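Local atomic coordinates of fructokinase (Vibrio cholerae serotype O1, PDB entry 5EYN), a protein that catalyses the ATP-dependent phosphorylation of fructose, as a fructokinase of the PfkB (ribokinase-like) family of carbohydrate kinases. Residues S19-L23 with P131-K135; S61-V67 with V85-H91; L186-M191 with Q208-G212. All coordinates share one frame. Numbering follows the deposited sequence.

Contact 1. Residues S19-L23 with P131-K135; sequences SRVWL and PSFQK
Residues 19-23 run extended, with Val21, Trp22 and Leu23 in beta conformation on strand 21-24; residues 131-135 are extended (psi between 133° and 171°) but form neither helix nor strand. No hydrogen bond links the two backbones, which stay well apart: the CA atoms of Trp22 and Phe133 are 8.7 Å from each other, those of Arg20 and Gln134 9.0 Å. Side chains fill the gap. Trp22, with chi1 -73° and chi2 102°, points toward the loop and offers one indole face to two residues. Pro131 CG sits 3.6 Å from the centroid of the six-membered ring, 17° off its normal, a CH-pi contact. Phe133 (chi1 -64°) turns its edge to the five-membered ring, centroids 4.9 Å apart and planes at 59°, an edge-to-face pair. The loop thus covers one side of a central parallel strand in the ribokinase-like fold just before the chain enters the neighbouring strand 138-142, and Met162 of helix 151-165 touches both aromatic side chains. Trp22 CZ2 lies 3.8 Å from Ser132 O. Arg20, t at chi1 and chi2 but m at chi3, brings NH1 to 4.2 Å from Gln134 NE2; its salt bridge goes to Glu137, which also accepts from Trp22 NE1.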
loop_
_atom_site.group_PDB
_atom_site.type_symbol
_atom_site.label_atom_id
_atom_site.label_comp_id
_atom_site.label_asym_id
_atom_site.label_seq_id
_atom_site.Cartn_x
_atom_site.Cartn_y
_atom_site.Cartn_z
ATOM N N SER A 19 -8.609 16.700 -31.074
ATOM C CA SER A 19 -7.573 15.695 -31.165
ATOM C C SER A 19 -7.552 14.852 -29.880
ATOM O O SER A 19 -7.779 15.358 -28.782
ATOM C CB SER A 19 -6.230 16.368 -31.419
ATOM O OG SER A 19 -6.306 17.164 -32.598
ATOM N N ARG A 20 -7.316 13.558 -30.038
ATOM C CA ARG A 20 -7.195 12.662 -28.895
ATOM C C ARG A 20 -5.911 12.946 -28.144
ATOM O O ARG A 20 -4.858 13.127 -28.754
ATOM C CB ARG A 20 -7.175 11.213 -29.370
ATOM C CG ARG A 20 -7.010 10.214 -28.248
ATOM C CD ARG A 20 -7.054 8.786 -28.769
ATOM N NE ARG A 20 -8.399 8.397 -29.178
ATOM C CZ ARG A 20 -8.809 8.223 -30.433
ATOM N NH1 ARG A 20 -7.987 8.395 -31.456
ATOM N NH2 ARG A 20 -10.064 7.871 -30.671
ATOM N N VAL A 21 -6.017 12.997 -26.821
ATOM C CA VAL A 21 -4.855 13.064 -25.946
ATOM C C VAL A 21 -4.704 11.723 -25.252
ATOM O O VAL A 21 -5.602 11.288 -24.526
ATOM C CB VAL A 21 -4.983 14.177 -24.905
ATOM C CG1 VAL A 21 -3.722 14.263 -24.049
ATOM C CG2 VAL A 21 -5.292 15.515 -25.573
ATOM N N TRP A 22 -3.561 11.074 -25.477
ATOM C CA TRP A 22 -3.193 9.834 -24.805
ATOM C C TRP A 22 -2.406 10.164 -23.557
ATOM O O TRP A 22 -1.495 10.985 -23.594
ATOM C CB TRP A 22 -2.303 8.980 -25.715
ATOM C CG TRP A 22 -2.998 8.315 -26.861
ATOM C CD1 TRP A 22 -2.981 8.714 -28.168
ATOM C CD2 TRP A 22 -3.800 7.124 -26.819
ATOM N NE1 TRP A 22 -3.710 7.852 -28.929
ATOM C CE2 TRP A 22 -4.231 6.869 -28.132
ATOM C CE3 TRP A 22 -4.205 6.259 -25.797
ATOM C CZ2 TRP A 22 -5.038 5.783 -28.453
ATOM C CZ3 TRP A 22 -5.005 5.187 -26.117
ATOM C CH2 TRP A 22 -5.410 4.955 -27.428
ATOM N N LEU A 23 -2.763 9.500 -22.469
ATOM C CA LEU A 23 -2.070 9.586 -21.198
ATOM C C LEU A 23 -1.545 8.194 -20.879
ATOM O O LEU A 23 -2.228 7.204 -21.098
ATOM C CB LEU A 23 -3.028 10.057 -20.087
ATOM C CG LEU A 23 -3.644 11.462 -20.141
ATOM C CD1 LEU A 23 -2.625 12.524 -20.413
ATOM C CD2 LEU A 23 -4.751 11.524 -21.194
ATOM N N PRO A 131 -0.720 1.559 -27.655
ATOM C CA PRO A 131 -1.778 1.524 -28.669
ATOM C C PRO A 131 -1.350 2.222 -29.946
ATOM O O PRO A 131 -0.293 2.845 -30.011
ATOM C CB PRO A 131 -2.916 2.296 -28.010
ATOM C CG PRO A 131 -2.230 3.264 -27.140
ATOM C CD PRO A 131 -0.973 2.593 -26.641
ATOM N N SER A 132 -2.167 2.085 -30.977
ATOM C CA SER A 132 -1.866 2.721 -32.246
ATOM C C SER A 132 -2.123 4.218 -32.128
ATOM O O SER A 132 -3.156 4.645 -31.601
ATOM C CB SER A 132 -2.722 2.121 -33.357
ATOM O OG SER A 132 -4.088 2.405 -33.109
ATOM N N PHE A 133 -1.159 4.997 -32.611
ATOM C CA PHE A 133 -1.226 6.446 -32.580
ATOM C C PHE A 133 -1.485 6.968 -33.984
ATOM O O PHE A 133 -1.214 6.288 -34.980
ATOM C CB PHE A 133 0.099 7.036 -32.096
ATOM C CG PHE A 133 0.467 6.691 -30.679
ATOM C CD1 PHE A 133 -0.490 6.553 -29.684
ATOM C CD2 PHE A 133 1.801 6.516 -30.346
ATOM C CE1 PHE A 133 -0.107 6.262 -28.383
ATOM C CE2 PHE A 133 2.174 6.236 -29.060
ATOM C CZ PHE A 133 1.217 6.096 -28.081
ATOM N N GLN A 134 -1.973 8.198 -34.058
ATOM C CA GLN A 134 -2.237 8.825 -35.338
ATOM C C GLN A 134 -1.715 10.253 -35.352
ATOM O O GLN A 134 -1.580 10.891 -34.306
ATOM C CB GLN A 134 -3.740 8.822 -35.615
ATOM C CG GLN A 134 -4.330 7.422 -35.670
ATOM C CD GLN A 134 -5.809 7.418 -35.984
ATOM O OE1 GLN A 134 -6.239 7.942 -37.008
ATOM N NE2 GLN A 134 -6.599 6.818 -35.099
ATOM N N LYS A 135 -1.453 10.753 -36.551
ATOM C CA LYS A 135 -0.997 12.116 -36.748
ATOM C C LYS A 135 -1.901 13.103 -36.000
ATOM O O LYS A 135 -3.128 12.979 -36.005
ATOM C CB LYS A 135 -0.974 12.432 -38.241
ATOM C CG LYS A 135 -0.402 13.782 -38.585
ATOM C CD LYS A 135 -0.478 14.012 -40.091
ATOM C CE LYS A 135 -0.134 15.442 -40.464
ATOM N NZ LYS A 135 1.266 15.797 -40.124
#

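Contact 2. Residues S61-V67 with V85-H91; sequences SAFFGRV and VDCQHLH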
loop_
_atom_site.group_PDB
_atom_site.type_symbol
_atom_site.label_atom_id
_atom_site.label_comp_id
_atom_site.label_asym_id
_atom_site.label_seq_id
_atom_site.Cartn_x
_atom_site.Cartn_y
_atom_site.Cartn_z
ATOM N N SER A 61 -9.827 12.141 -24.093
ATOM C CA SER A 61 -8.632 11.591 -23.477
ATOM C C SER A 61 -8.739 10.069 -23.398
ATOM O O SER A 61 -9.827 9.498 -23.325
ATOM C CB SER A 61 -8.383 12.222 -22.103
ATOM O OG SER A 61 -9.387 11.851 -21.201
ATOM N N ALA A 62 -7.584 9.421 -23.439
ATOM C CA ALA A 62 -7.499 7.966 -23.436
ATOM C C ALA A 62 -6.268 7.601 -22.650
ATOM O O ALA A 62 -5.267 8.288 -22.752
ATOM C CB ALA A 62 -7.401 7.435 -24.860
ATOM N N PHE A 63 -6.342 6.526 -21.877
ATOM C CA PHE A 63 -5.256 6.135 -20.989
ATOM C C PHE A 63 -4.756 4.765 -21.385
ATOM O O PHE A 63 -5.558 3.872 -21.639
ATOM C CB PHE A 63 -5.772 6.081 -19.553
ATOM C CG PHE A 63 -4.704 5.877 -18.510
ATOM C CD1 PHE A 63 -4.176 6.962 -17.846
ATOM C CD2 PHE A 63 -4.248 4.614 -18.181
ATOM C CE1 PHE A 63 -3.218 6.804 -16.885
ATOM C CE2 PHE A 63 -3.276 4.452 -17.217
ATOM C CZ PHE A 63 -2.769 5.552 -16.567
ATOM N N PHE A 64 -3.437 4.600 -21.462
ATOM C CA PHE A 64 -2.862 3.271 -21.586
ATOM C C PHE A 64 -1.812 3.056 -20.526
ATOM O O PHE A 64 -1.021 3.945 -20.215
ATOM C CB PHE A 64 -2.322 2.959 -23.003
ATOM C CG PHE A 64 -1.072 3.712 -23.421
ATOM C CD1 PHE A 64 0.190 3.134 -23.277
ATOM C CD2 PHE A 64 -1.156 4.946 -24.045
ATOM C CE1 PHE A 64 1.339 3.795 -23.723
ATOM C CE2 PHE A 64 -0.006 5.611 -24.483
ATOM C CZ PHE A 64 1.239 5.023 -24.324
ATOM N N GLY A 65 -1.829 1.867 -19.945
ATOM C CA GLY A 65 -0.922 1.562 -18.862
ATOM C C GLY A 65 -1.355 0.310 -18.135
ATOM O O GLY A 65 -2.269 -0.396 -18.573
ATOM N N ARG A 66 -0.671 0.021 -17.035
ATOM C CA ARG A 66 -0.991 -1.128 -16.202
ATOM C C ARG A 66 -1.294 -0.713 -14.783
ATOM O O ARG A 66 -0.582 0.097 -14.190
ATOM C CB ARG A 66 0.166 -2.115 -16.128
ATOM C CG ARG A 66 0.485 -2.781 -17.430
ATOM C CD ARG A 66 1.512 -3.879 -17.291
ATOM N NE ARG A 66 1.724 -4.469 -18.600
ATOM C CZ ARG A 66 1.734 -5.767 -18.872
ATOM N NH1 ARG A 66 1.561 -6.672 -17.914
ATOM N NH2 ARG A 66 1.936 -6.165 -20.119
ATOM N N VAL A 67 -2.358 -1.292 -14.248
ATOM C CA VAL A 67 -2.586 -1.321 -12.812
ATOM C C VAL A 67 -2.579 -2.768 -12.348
ATOM O O VAL A 67 -2.383 -3.680 -13.144
ATOM C CB VAL A 67 -3.919 -0.659 -12.431
ATOM C CG1 VAL A 67 -3.845 0.847 -12.662
ATOM C CG2 VAL A 67 -5.085 -1.298 -13.187
ATOM N N VAL A 85 -13.107 8.658 -19.695
ATOM C CA VAL A 85 -11.781 8.521 -20.249
ATOM C C VAL A 85 -11.755 7.154 -20.909
ATOM O O VAL A 85 -12.183 6.175 -20.314
ATOM C CB VAL A 85 -10.722 8.578 -19.135
ATOM C CG1 VAL A 85 -9.325 8.263 -19.675
ATOM C CG2 VAL A 85 -10.729 9.937 -18.458
ATOM N N ASP A 86 -11.279 7.082 -22.142
ATOM C CA ASP A 86 -11.146 5.801 -22.823
ATOM C C ASP A 86 -10.064 4.989 -22.104
ATOM O O ASP A 86 -8.935 5.443 -21.978
ATOM C CB ASP A 86 -10.781 6.064 -24.287
ATOM C CG ASP A 86 -10.569 4.800 -25.103
ATOM O OD1 ASP A 86 -10.876 4.851 -26.311
ATOM O OD2 ASP A 86 -10.081 3.781 -24.579
ATOM N N CYS A 87 -10.430 3.822 -21.589
ATOM C CA CYS A 87 -9.492 2.997 -20.838
ATOM C C CYS A 87 -9.449 1.567 -21.351
ATOM O O CYS A 87 -9.082 0.643 -20.632
ATOM C CB CYS A 87 -9.786 3.031 -19.328
ATOM S SG CYS A 87 -11.513 2.790 -18.851
ATOM N N GLN A 88 -9.768 1.402 -22.627
ATOM C CA GLN A 88 -9.627 0.105 -23.278
ATOM C C GLN A 88 -8.200 -0.446 -23.143
ATOM O O GLN A 88 -7.995 -1.657 -23.102
ATOM C CB GLN A 88 -9.985 0.219 -24.765
ATOM C CG GLN A 88 -11.297 0.953 -25.073
ATOM C CD GLN A 88 -12.541 0.179 -24.674
ATOM O OE1 GLN A 88 -12.703 -0.232 -23.518
ATOM N NE2 GLN A 88 -13.440 -0.010 -25.634
ATOM N N HIS A 89 -7.220 0.448 -23.087
ATOM C CA HIS A 89 -5.816 0.048 -23.020
ATOM C C HIS A 89 -5.223 0.150 -21.613
ATOM O O HIS A 89 -4.007 0.189 -21.439
ATOM C CB HIS A 89 -4.993 0.870 -24.000
ATOM C CG HIS A 89 -5.438 0.708 -25.417
ATOM N ND1 HIS A 89 -5.155 -0.418 -26.157
ATOM C CD2 HIS A 89 -6.178 1.509 -26.216
ATOM C CE1 HIS A 89 -5.692 -0.297 -27.357
ATOM N NE2 HIS A 89 -6.322 0.863 -27.416
ATOM N N LEU A 90 -6.090 0.187 -20.613
ATOM C CA LEU A 90 -5.660 0.007 -19.241
ATOM C C LEU A 90 -5.722 -1.474 -18.929
ATOM O O LEU A 90 -6.785 -2.088 -18.959
ATOM C CB LEU A 90 -6.563 0.770 -18.291
ATOM C CG LEU A 90 -6.251 0.578 -16.813
ATOM C CD1 LEU A 90 -4.860 1.110 -16.501
ATOM C CD2 LEU A 90 -7.314 1.263 -15.968
ATOM N N HIS A 91 -4.570 -2.058 -18.660
ATOM C CA HIS A 91 -4.482 -3.487 -18.442
ATOM C C HIS A 91 -4.179 -3.792 -17.006
ATOM O O HIS A 91 -3.602 -2.979 -16.295
ATOM C CB HIS A 91 -3.355 -4.075 -19.276
ATOM C CG HIS A 91 -3.461 -3.764 -20.729
ATOM N ND1 HIS A 91 -4.427 -4.318 -21.541
ATOM C CD2 HIS A 91 -2.732 -2.944 -21.518
ATOM C CE1 HIS A 91 -4.283 -3.858 -22.771
ATOM N NE2 HIS A 91 -3.257 -3.026 -22.785
HETATM O O HOH W 1 -7.298 3.291 -23.704
#
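A parallel strand pair that loses step half-way and bridges the gap with a water is the striking feature here. Asp86 N donates to Ser61 O (3.1 Å) and Phe63 N to Asp86 O (2.8 Å), the regular pattern of parallel strands. The second strand then turns a corner: Cys87 to Leu90 form a type I turn, closed by Leu90 N to Cys87 O at 3.0 Å, and Asp86 OD2 accepts from Gln88 N (3.1 Å) in an Asx turn. Phe63 O consequently meets water 1 at 2.8 Å, and the same water accepts from His89 N (2.9 Å) and lies within hydrogen-bonding distance of Asp86 OD2 (3.0 Å). Direct pairing resumes with Gly65 N to His89 O (3.1 Å), His91 N to Gly65 O (2.8 Å) and Val67 N to His91 O (2.9 Å). One residue has been inserted, since Ala62 faces Asp86 whereas Arg66 faces His91. On the helix-covered face, Leu90 CD1 packs between Phe63 CE2 (3.8 Å) and Val67 CG1 (4.0 Å), with helix 71-82 supplying Leu80 against Phe63 and Gln77 against Leu90. Arg66 is held by salt bridges to Asp93 and Asp129. Strand 61-68, helix 71-82 and strand 86-93 make up a beta-alpha-beta unit, the repeating element of the ribokinase-like fold, placed at the edge of its large sheet.

Contact 3. Residues L186-M191 with Q208-G212; sequences LQATVM and QFLTG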
loop_
_atom_site.group_PDB
_atom_site.type_symbol
_atom_site.label_atom_id
_atom_site.label_comp_id
_atom_site.label_asym_id
_atom_site.label_seq_id
_atom_site.Cartn_x
_atom_site.Cartn_y
_atom_site.Cartn_z
ATOM N N LEU A 186 17.911 9.421 -12.370
ATOM C CA LEU A 186 16.770 10.300 -12.580
ATOM C C LEU A 186 17.107 11.496 -13.459
ATOM O O LEU A 186 16.408 11.775 -14.432
ATOM C CB LEU A 186 16.234 10.775 -11.231
ATOM C CG LEU A 186 14.965 11.635 -11.244
ATOM C CD1 LEU A 186 14.196 11.528 -9.921
ATOM C CD2 LEU A 186 15.313 13.089 -11.495
ATOM N N GLN A 187 18.151 12.237 -13.120
ATOM C CA GLN A 187 18.394 13.488 -13.821
ATOM C C GLN A 187 18.586 13.262 -15.311
ATOM O O GLN A 187 17.937 13.897 -16.131
ATOM C CB GLN A 187 19.598 14.225 -13.254
ATOM C CG GLN A 187 19.800 15.613 -13.865
ATOM C CD GLN A 187 21.036 16.301 -13.341
ATOM O OE1 GLN A 187 22.044 15.657 -13.066
ATOM N NE2 GLN A 187 20.967 17.617 -13.198
ATOM N N ALA A 188 19.470 12.344 -15.665
ATOM C CA ALA A 188 19.768 12.102 -17.068
ATOM C C ALA A 188 18.574 11.528 -17.818
ATOM O O ALA A 188 18.336 11.851 -18.978
ATOM C CB ALA A 188 20.948 11.171 -17.192
ATOM N N THR A 189 17.844 10.629 -17.180
ATOM C CA THR A 189 16.711 9.987 -17.845
ATOM C C THR A 189 15.596 11.005 -18.106
ATOM O O THR A 189 15.026 11.075 -19.193
ATOM C CB THR A 189 16.178 8.825 -17.004
ATOM O OG1 THR A 189 17.212 7.858 -16.798
ATOM C CG2 THR A 189 15.015 8.152 -17.677
ATOM N N VAL A 190 15.311 11.828 -17.111
ATOM C CA VAL A 190 14.301 12.866 -17.263
ATOM C C VAL A 190 14.728 13.863 -18.337
ATOM O O VAL A 190 13.914 14.245 -19.183
ATOM C CB VAL A 190 14.048 13.563 -15.911
ATOM C CG1 VAL A 190 13.257 14.845 -16.098
ATOM C CG2 VAL A 190 13.339 12.602 -14.958
ATOM N N MET A 191 15.999 14.262 -18.355
ATOM C CA MET A 191 16.408 15.237 -19.354
ATOM C C MET A 191 16.382 14.656 -20.764
ATOM O O MET A 191 16.162 15.391 -21.722
ATOM C CB MET A 191 17.771 15.836 -19.015
ATOM C CG MET A 191 17.725 16.685 -17.751
ATOM S SD MET A 191 16.418 17.932 -17.715
ATOM C CE MET A 191 17.053 19.102 -18.900
ATOM N N GLN A 208 14.742 24.025 -11.496
ATOM C CA GLN A 208 16.025 24.306 -10.862
ATOM C C GLN A 208 16.766 23.030 -10.483
ATOM O O GLN A 208 17.970 22.931 -10.673
ATOM C CB GLN A 208 15.843 25.221 -9.647
ATOM C CG GLN A 208 15.425 26.613 -10.067
ATOM C CD GLN A 208 15.314 27.600 -8.926
ATOM O OE1 GLN A 208 15.866 27.398 -7.838
ATOM N NE2 GLN A 208 14.603 28.690 -9.175
ATOM N N PHE A 209 16.040 22.050 -9.963
ATOM C CA PHE A 209 16.647 20.781 -9.577
ATOM C C PHE A 209 17.249 20.085 -10.791
ATOM O O PHE A 209 18.375 19.619 -10.755
ATOM C CB PHE A 209 15.603 19.874 -8.926
ATOM C CG PHE A 209 16.136 18.533 -8.531
ATOM C CD1 PHE A 209 16.801 18.366 -7.326
ATOM C CD2 PHE A 209 15.980 17.439 -9.360
ATOM C CE1 PHE A 209 17.292 17.140 -6.959
ATOM C CE2 PHE A 209 16.471 16.198 -8.987
ATOM C CZ PHE A 209 17.127 16.054 -7.792
ATOM N N LEU A 210 16.496 20.028 -11.877
ATOM C CA LEU A 210 16.932 19.263 -13.041
ATOM C C LEU A 210 18.078 19.918 -13.785
ATOM O O LEU A 210 18.816 19.242 -14.486
ATOM C CB LEU A 210 15.761 19.049 -13.992
ATOM C CG LEU A 210 14.732 18.043 -13.494
ATOM C CD1 LEU A 210 13.456 18.138 -14.314
ATOM C CD2 LEU A 210 15.278 16.612 -13.518
ATOM N N THR A 211 18.215 21.228 -13.635
ATOM C CA THR A 211 19.282 21.973 -14.288
ATOM C C THR A 211 20.407 22.369 -13.330
ATOM O O THR A 211 21.422 22.902 -13.764
ATOM C CB THR A 211 18.739 23.247 -14.953
ATOM O OG1 THR A 211 18.099 24.067 -13.966
ATOM C CG2 THR A 211 17.770 22.887 -16.069
ATOM N N GLY A 212 20.234 22.120 -12.034
ATOM C CA GLY A 212 21.256 22.466 -11.058
ATOM C C GLY A 212 21.459 23.964 -10.912
ATOM O O GLY A 212 22.572 24.436 -10.662
#
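Residues 208-212, the close of helix 204-211, meet helix 186-194 through apolar side chains and one hydrogen bond to a backbone carbonyl. Gln208 makes no contact with residues 186-191, but its carbonyl accepts a weak bond of 2.8 Å from Gly212 N within the last turn. Phe209 comes next. Its CB points sideways, yet the t rotamer (chi1 178°) carries the ring closer, so that Leu186 CD2 meets the ring edge at CE2, 4.2 Å away; Leu175 also touches this ring. Leu210 is the centre of the contact. Leu210 CA lies 6.0 Å from Gln187 CA. Leu210 CD2 rests 3.7 Å from Val190 CG1 and 4.1 Å from Leu186 CD2, while Met191 SD packs at 3.9 Å against Leu210 CB. Leu186 and Val190 stand one turn apart and present a common apolar face to this leucine. The two helices follow successive strands, 168-172 and 199-203, of the large sheet, a layered alpha/beta arrangement belonging to the ribokinase-like fold. The carbonyl of Leu210 accepts a hydrogen bond from Gln187 NE2 at 3.0 Å (160° at the hydrogen), reached by an extended side chain with chi1 and chi2 both t. Thr211 turns its CB away from the first helix and bonds through OG1 to Leu207 O and to Thr213 OG1. Gly212, with phi 67° and psi 35°, is the C-prime residue of a Schellman motif, in which Thr213 N returns to Gln208 O; the positive phi is one that glycine readily adopts.

How the contacts relate
Contacts 1 and 2 are neighbours, their centres 12 Å apart, and strands 21-24 and 61-68 lie side by side in the large sheet. Leu23 probably hydrogen-bonds through N to Ala62 O and through O to Phe64 N, while Pro131 packs on Phe64 and Trp22 on Ala62. In sequence, contact 2 falls wholly between the two halves of contact 1, so one long excursion of the chain returns to the strand it left. Contact 3 comes later, joining two helices some 27 and 28 Å from the other centres, with no touch. The principle illustrated is that a single alpha/beta domain is assembled from local and distant pairings around its large sheet.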